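Local coordinates for penicillin-binding protein PbpB (Mycobacterium tuberculosis, PDB 6KGH), which synthesises cross-linked peptidoglycan for the cell wall from lipid intermediates, its C-terminal transpeptidase domain being the penicillin-sensitive part, at residues Gly404-Pro409 against Ile431-Ala436; Gly217-Ser222 against Leu515-Arg520. All coordinates share one frame; numbering follows the deposited sequence.

Interaction 1 of 2, residues Gly404-Pro409 against Ile431-Ala436; sequences GVRVPP and IRVVSA
Arg406 and Ile431 face each other as an antiparallel hydrogen-bonded pair: Arg406 N donates to Ile431 O at 2.7 Å, and Ile431 N returns a bond to Arg406 O at 2.9 Å. Their side chains run alongside on one face of this two-stranded ribbon, where Ile431 CD1 lies over a face of the guanidinium, 3.5 Å from Arg406 NH2. Ile431 CD1 also meets Pro408 CG at 3.8 Å. A bend at chi3 (65°) swings the guanidinium toward the isoleucine, so that a face meets CD1, and NE is held by Lys347 O.

On the other face, that of the pair Val405 and Arg432, Val405 CG2 sits over the Arg432 guanidinium, 3.4 Å from CZ. Arg432 NH1 binds Val434 O at 2.9 Å, the acceptor lying in the guanidinium plane, which, with a weak hydrogen bond from NH1 to Asp403 O, limits that group's rotation. Gly404 O ends the ladder by accepting from Val433 N at 2.9 Å and, weakly, from Val434 N. Farther out, Val434 packs on helices 272-281, 338-347 and 390-401, and Ser435 N-caps helix 436-446. Backbone bonds thus set the register, while each arginine offers a flat face to aliphatic carbon and spends N-H groups on carbonyl oxygens.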
loop_
_atom_site.group_PDB
_atom_site.type_symbol
_atom_site.label_atom_id
_atom_site.label_comp_id
_atom_site.label_asym_id
_atom_site.label_seq_id
_atom_site.Cartn_x
_atom_site.Cartn_y
_atom_site.Cartn_z
ATOM N N GLY A 404 -13.946 8.139 -5.245
ATOM C CA GLY A 404 -13.219 8.808 -6.302
ATOM C C GLY A 404 -12.320 9.942 -5.860
ATOM O O GLY A 404 -11.688 10.575 -6.711
ATOM N N VAL A 405 -12.243 10.233 -4.568
ATOM C CA VAL A 405 -11.478 11.370 -4.074
ATOM C C VAL A 405 -10.251 10.830 -3.349
ATOM O O VAL A 405 -10.361 10.219 -2.278
ATOM C CB VAL A 405 -12.320 12.272 -3.161
ATOM C CG1 VAL A 405 -11.449 13.374 -2.555
ATOM C CG2 VAL A 405 -13.469 12.881 -3.957
ATOM N N ARG A 406 -9.080 11.051 -3.930
ATOM C CA ARG A 406 -7.843 10.585 -3.316
ATOM C C ARG A 406 -7.396 11.573 -2.248
ATOM O O ARG A 406 -7.302 12.775 -2.508
ATOM C CB ARG A 406 -6.760 10.408 -4.376
ATOM C CG ARG A 406 -5.448 9.820 -3.837
ATOM C CD ARG A 406 -4.541 9.420 -4.977
ATOM N NE ARG A 406 -4.075 10.539 -5.800
ATOM C CZ ARG A 406 -3.086 11.361 -5.444
ATOM N NH1 ARG A 406 -2.470 11.198 -4.282
ATOM N NH2 ARG A 406 -2.698 12.334 -6.254
ATOM N N VAL A 407 -7.151 11.070 -1.042
ATOM C CA VAL A 407 -6.604 11.848 0.063
ATOM C C VAL A 407 -5.195 11.320 0.340
ATOM O O VAL A 407 -5.044 10.193 0.847
ATOM C CB VAL A 407 -7.487 11.770 1.317
ATOM C CG1 VAL A 407 -6.988 12.745 2.397
ATOM C CG2 VAL A 407 -8.976 12.055 0.979
ATOM N N PRO A 408 -4.146 12.081 0.030
ATOM C CA PRO A 408 -2.776 11.606 0.259
ATOM C C PRO A 408 -2.612 11.113 1.685
ATOM O O PRO A 408 -3.114 11.734 2.635
ATOM C CB PRO A 408 -1.923 12.856 -0.006
ATOM C CG PRO A 408 -2.755 13.664 -0.968
ATOM C CD PRO A 408 -4.168 13.458 -0.498
ATOM N N PRO A 409 -1.983 9.962 1.870
ATOM C CA PRO A 409 -1.892 9.385 3.216
ATOM C C PRO A 409 -0.985 10.220 4.100
ATOM O O PRO A 409 -0.062 10.877 3.616
ATOM C CB PRO A 409 -1.310 7.990 2.963
ATOM C CG PRO A 409 -0.630 8.107 1.636
ATOM C CD PRO A 409 -1.399 9.094 0.840
ATOM N N ILE A 431 -7.846 15.232 -4.009
ATOM C CA ILE A 431 -7.678 15.114 -5.460
ATOM C C ILE A 431 -8.841 14.286 -5.995
ATOM O O ILE A 431 -8.944 13.084 -5.704
ATOM C CB ILE A 431 -6.341 14.479 -5.871
ATOM C CG1 ILE A 431 -5.152 15.298 -5.360
ATOM C CG2 ILE A 431 -6.265 14.379 -7.383
ATOM C CD1 ILE A 431 -4.426 14.659 -4.211
ATOM N N ARG A 432 -9.709 14.924 -6.780
ATOM C CA ARG A 432 -10.775 14.234 -7.484
ATOM C C ARG A 432 -10.156 13.466 -8.643
ATOM O O ARG A 432 -9.655 14.070 -9.597
ATOM C CB ARG A 432 -11.820 15.241 -7.969
ATOM C CG ARG A 432 -12.816 14.741 -9.051
ATOM C CD ARG A 432 -13.878 13.776 -8.539
ATOM N NE ARG A 432 -14.675 14.287 -7.421
ATOM C CZ ARG A 432 -15.440 13.521 -6.646
ATOM N NH1 ARG A 432 -15.507 12.206 -6.862
ATOM N NH2 ARG A 432 -16.119 14.054 -5.639
ATOM N N VAL A 433 -10.165 12.138 -8.549
ATOM C CA VAL A 433 -9.625 11.287 -9.612
ATOM C C VAL A 433 -10.722 10.812 -10.565
ATOM O O VAL A 433 -10.572 10.875 -11.788
ATOM C CB VAL A 433 -8.873 10.096 -8.988
ATOM C CG1 VAL A 433 -8.350 9.162 -10.077
ATOM C CG2 VAL A 433 -7.725 10.595 -8.083
ATOM N N VAL A 434 -11.820 10.285 -10.034
ATOM C CA VAL A 434 -12.978 9.894 -10.831
ATOM C C VAL A 434 -14.220 10.329 -10.072
ATOM O O VAL A 434 -14.153 10.699 -8.899
ATOM C CB VAL A 434 -13.046 8.377 -11.115
ATOM C CG1 VAL A 434 -11.894 7.926 -12.008
ATOM C CG2 VAL A 434 -13.124 7.594 -9.792
ATOM N N SER A 435 -15.367 10.264 -10.751
ATOM C CA SER A 435 -16.607 10.628 -10.083
ATOM C C SER A 435 -16.951 9.575 -9.038
ATOM O O SER A 435 -16.408 8.461 -9.041
ATOM C CB SER A 435 -17.751 10.764 -11.092
ATOM O OG SER A 435 -18.139 9.486 -11.584
ATOM N N ALA A 436 -17.890 9.928 -8.152
ATOM C CA ALA A 436 -18.363 8.962 -7.166
ATOM C C ALA A 436 -19.033 7.776 -7.848
ATOM O O ALA A 436 -18.857 6.628 -7.425
ATOM C CB ALA A 436 -19.321 9.626 -6.171
#

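Interaction 2 of 2, residues Gly217-Ser222 against Leu515-Arg520; sequences GAHNVS and LDNPAR
Ala218 CB presses against the backbone of the other segment, 3.3 Å from Asp516 O, and on its flank meets Pro518 CB at 4.1 Å. This methyl fills the hollow between Asp516 O and the Pro518 ring, where the backbones come close, the CA atoms of Ala218 and Pro518 being 3.8 Å apart. Two backbone bonds hold the register: His219 N to Asp516 O at 2.9 Å, and Asp516 N to Asn220 O at 3.0 Å with an N-H...O angle of 165°.

The Asp516 side chain projects as a second bump among the side chains of His219 and Asn220. With CG anti to the backbone N (chi1 179°), its carboxylate reaches the histidine, OD1 lying 3.5 Å from His219 ND1 with the ring and carboxylate planes 59° apart. This approach is a contact only; the hydrogen bond of OD1 is with Gln481 NE2. Beside it, Asn517 CB comes over a face of the imidazole, and Asn517 OD1 accepts from Tyr494 N. On the face that carries Val221 and Leu515, a non-hydrogen-bonded pair, Val221 CG1 touches Leu515 CD1 at 3.7 Å; Val221 continues onto helix 199-216 and Leu515 onto Ile496.

Gly217, with positive phi, leaves that helix and leads into the loop before strand 221-227, where the Arg520 guanidinium approaches its backbone N; Arg520 NE bonds Leu215 O. Helix 199-216, running into strand 221-227, and strand 509-516, its antiparallel partner, belong to the helix-backed antiparallel sheet typical of penicillin-binding transpeptidase domains of the beta-lactamase clan.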
loop_
_atom_site.group_PDB
_atom_site.type_symbol
_atom_site.label_atom_id
_atom_site.label_comp_id
_atom_site.label_asym_id
_atom_site.label_seq_id
_atom_site.Cartn_x
_atom_site.Cartn_y
_atom_site.Cartn_z
ATOM N N GLY A 217 7.914 -18.072 1.853
ATOM C CA GLY A 217 9.283 -18.081 1.361
ATOM C C GLY A 217 9.713 -16.838 0.597
ATOM O O GLY A 217 10.787 -16.856 -0.010
ATOM N N ALA A 218 8.915 -15.759 0.603
ATOM C CA ALA A 218 9.323 -14.508 -0.041
ATOM C C ALA A 218 10.601 -13.940 0.583
ATOM O O ALA A 218 10.926 -14.199 1.748
ATOM C CB ALA A 218 8.209 -13.461 0.054
ATOM N N HIS A 219 11.318 -13.128 -0.207
ATOM C CA HIS A 219 12.488 -12.416 0.309
ATOM C C HIS A 219 12.083 -11.428 1.392
ATOM O O HIS A 219 12.858 -11.145 2.313
ATOM C CB HIS A 219 13.199 -11.602 -0.781
ATOM C CG HIS A 219 13.748 -12.386 -1.927
ATOM N ND1 HIS A 219 14.227 -11.766 -3.066
ATOM C CD2 HIS A 219 13.919 -13.717 -2.119
ATOM C CE1 HIS A 219 14.653 -12.683 -3.915
ATOM N NE2 HIS A 219 14.480 -13.874 -3.365
ATOM N N ASN A 220 10.917 -10.808 1.231
ATOM C CA ASN A 220 10.403 -9.834 2.186
ATOM C C ASN A 220 8.922 -9.638 1.905
ATOM O O ASN A 220 8.432 -9.957 0.822
ATOM C CB ASN A 220 11.159 -8.498 2.136
ATOM C CG ASN A 220 11.404 -8.010 0.729
ATOM O OD1 ASN A 220 12.468 -8.253 0.130
ATOM N ND2 ASN A 220 10.413 -7.330 0.177
ATOM N N VAL A 221 8.206 -9.158 2.917
ATOM C CA VAL A 221 6.770 -8.923 2.823
ATOM C C VAL A 221 6.505 -7.589 3.506
ATOM O O VAL A 221 7.187 -7.225 4.465
ATOM C CB VAL A 221 5.941 -10.066 3.472
ATOM C CG1 VAL A 221 4.398 -9.772 3.432
ATOM C CG2 VAL A 221 6.240 -11.424 2.794
ATOM N N SER A 222 5.525 -6.848 2.986
ATOM C CA SER A 222 5.122 -5.593 3.593
ATOM C C SER A 222 3.626 -5.411 3.372
ATOM O O SER A 222 3.036 -6.009 2.469
ATOM C CB SER A 222 5.914 -4.409 3.021
ATOM O OG SER A 222 5.931 -4.453 1.607
ATOM N N LEU A 515 4.506 -9.110 -1.767
ATOM C CA LEU A 515 5.392 -10.245 -1.498
ATOM C C LEU A 515 6.505 -10.247 -2.532
ATOM O O LEU A 515 6.230 -10.225 -3.731
ATOM C CB LEU A 515 4.646 -11.578 -1.595
ATOM C CG LEU A 515 3.762 -12.152 -0.480
ATOM C CD1 LEU A 515 3.016 -11.078 0.221
ATOM C CD2 LEU A 515 2.769 -13.194 -1.048
ATOM N N ASP A 516 7.751 -10.296 -2.078
ATOM C CA ASP A 516 8.891 -10.284 -2.988
ATOM C C ASP A 516 9.242 -11.726 -3.349
ATOM O O ASP A 516 9.931 -12.417 -2.598
ATOM C CB ASP A 516 10.065 -9.560 -2.343
ATOM C CG ASP A 516 11.304 -9.527 -3.232
ATOM O OD1 ASP A 516 11.346 -10.195 -4.299
ATOM O OD2 ASP A 516 12.241 -8.810 -2.845
ATOM N N ASN A 517 8.777 -12.166 -4.512
ATOM C CA ASN A 517 9.100 -13.477 -5.063
ATOM C C ASN A 517 8.811 -14.634 -4.103
ATOM O O ASN A 517 9.719 -15.373 -3.721
ATOM C CB ASN A 517 10.551 -13.524 -5.524
ATOM C CG ASN A 517 10.790 -14.652 -6.520
ATOM O OD1 ASN A 517 9.962 -14.901 -7.403
ATOM N ND2 ASN A 517 11.905 -15.341 -6.376
ATOM N N PRO A 518 7.553 -14.825 -3.712
ATOM C CA PRO A 518 7.221 -15.962 -2.850
ATOM C C PRO A 518 7.312 -17.270 -3.625
ATOM O O PRO A 518 7.106 -17.316 -4.840
ATOM C CB PRO A 518 5.775 -15.671 -2.430
ATOM C CG PRO A 518 5.208 -14.956 -3.627
ATOM C CD PRO A 518 6.344 -14.123 -4.188
ATOM N N ALA A 519 7.639 -18.336 -2.903
ATOM C CA ALA A 519 7.605 -19.690 -3.444
ATOM C C ALA A 519 6.265 -20.368 -3.203
ATOM O O ALA A 519 5.945 -21.347 -3.889
ATOM C CB ALA A 519 8.733 -20.537 -2.829
ATOM N N ARG A 520 5.478 -19.861 -2.251
ATOM C CA ARG A 520 4.167 -20.398 -1.899
ATOM C C ARG A 520 3.218 -19.230 -1.629
ATOM O O ARG A 520 3.627 -18.069 -1.598
ATOM C CB ARG A 520 4.257 -21.332 -0.678
ATOM C CG ARG A 520 5.154 -22.570 -0.908
ATOM C CD ARG A 520 5.492 -23.297 0.406
ATOM N NE ARG A 520 6.393 -22.514 1.249
ATOM C CZ ARG A 520 7.705 -22.425 1.058
ATOM N NH1 ARG A 520 8.267 -23.071 0.058
ATOM N NH2 ARG A 520 8.453 -21.680 1.859
#

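Both segments of interaction 1 fall between the two segments of interaction 2 in sequence: 217-222 comes first, then 404-409 and 431-436, and lastly 515-520. The two centres lie 31 Å apart, with the middle of the molecule between them, and their nearest atoms are about 14 Å from each other, so they do not touch. Nor do they share a sheet. Interaction 1 forms a separate two-stranded ribbon, apart from the six-stranded antiparallel sheet in which interaction 2 joins neighbouring strands. One is thus a local closure across 21 intervening residues, and the other brings sequence-distant ends of the transpeptidase fold together.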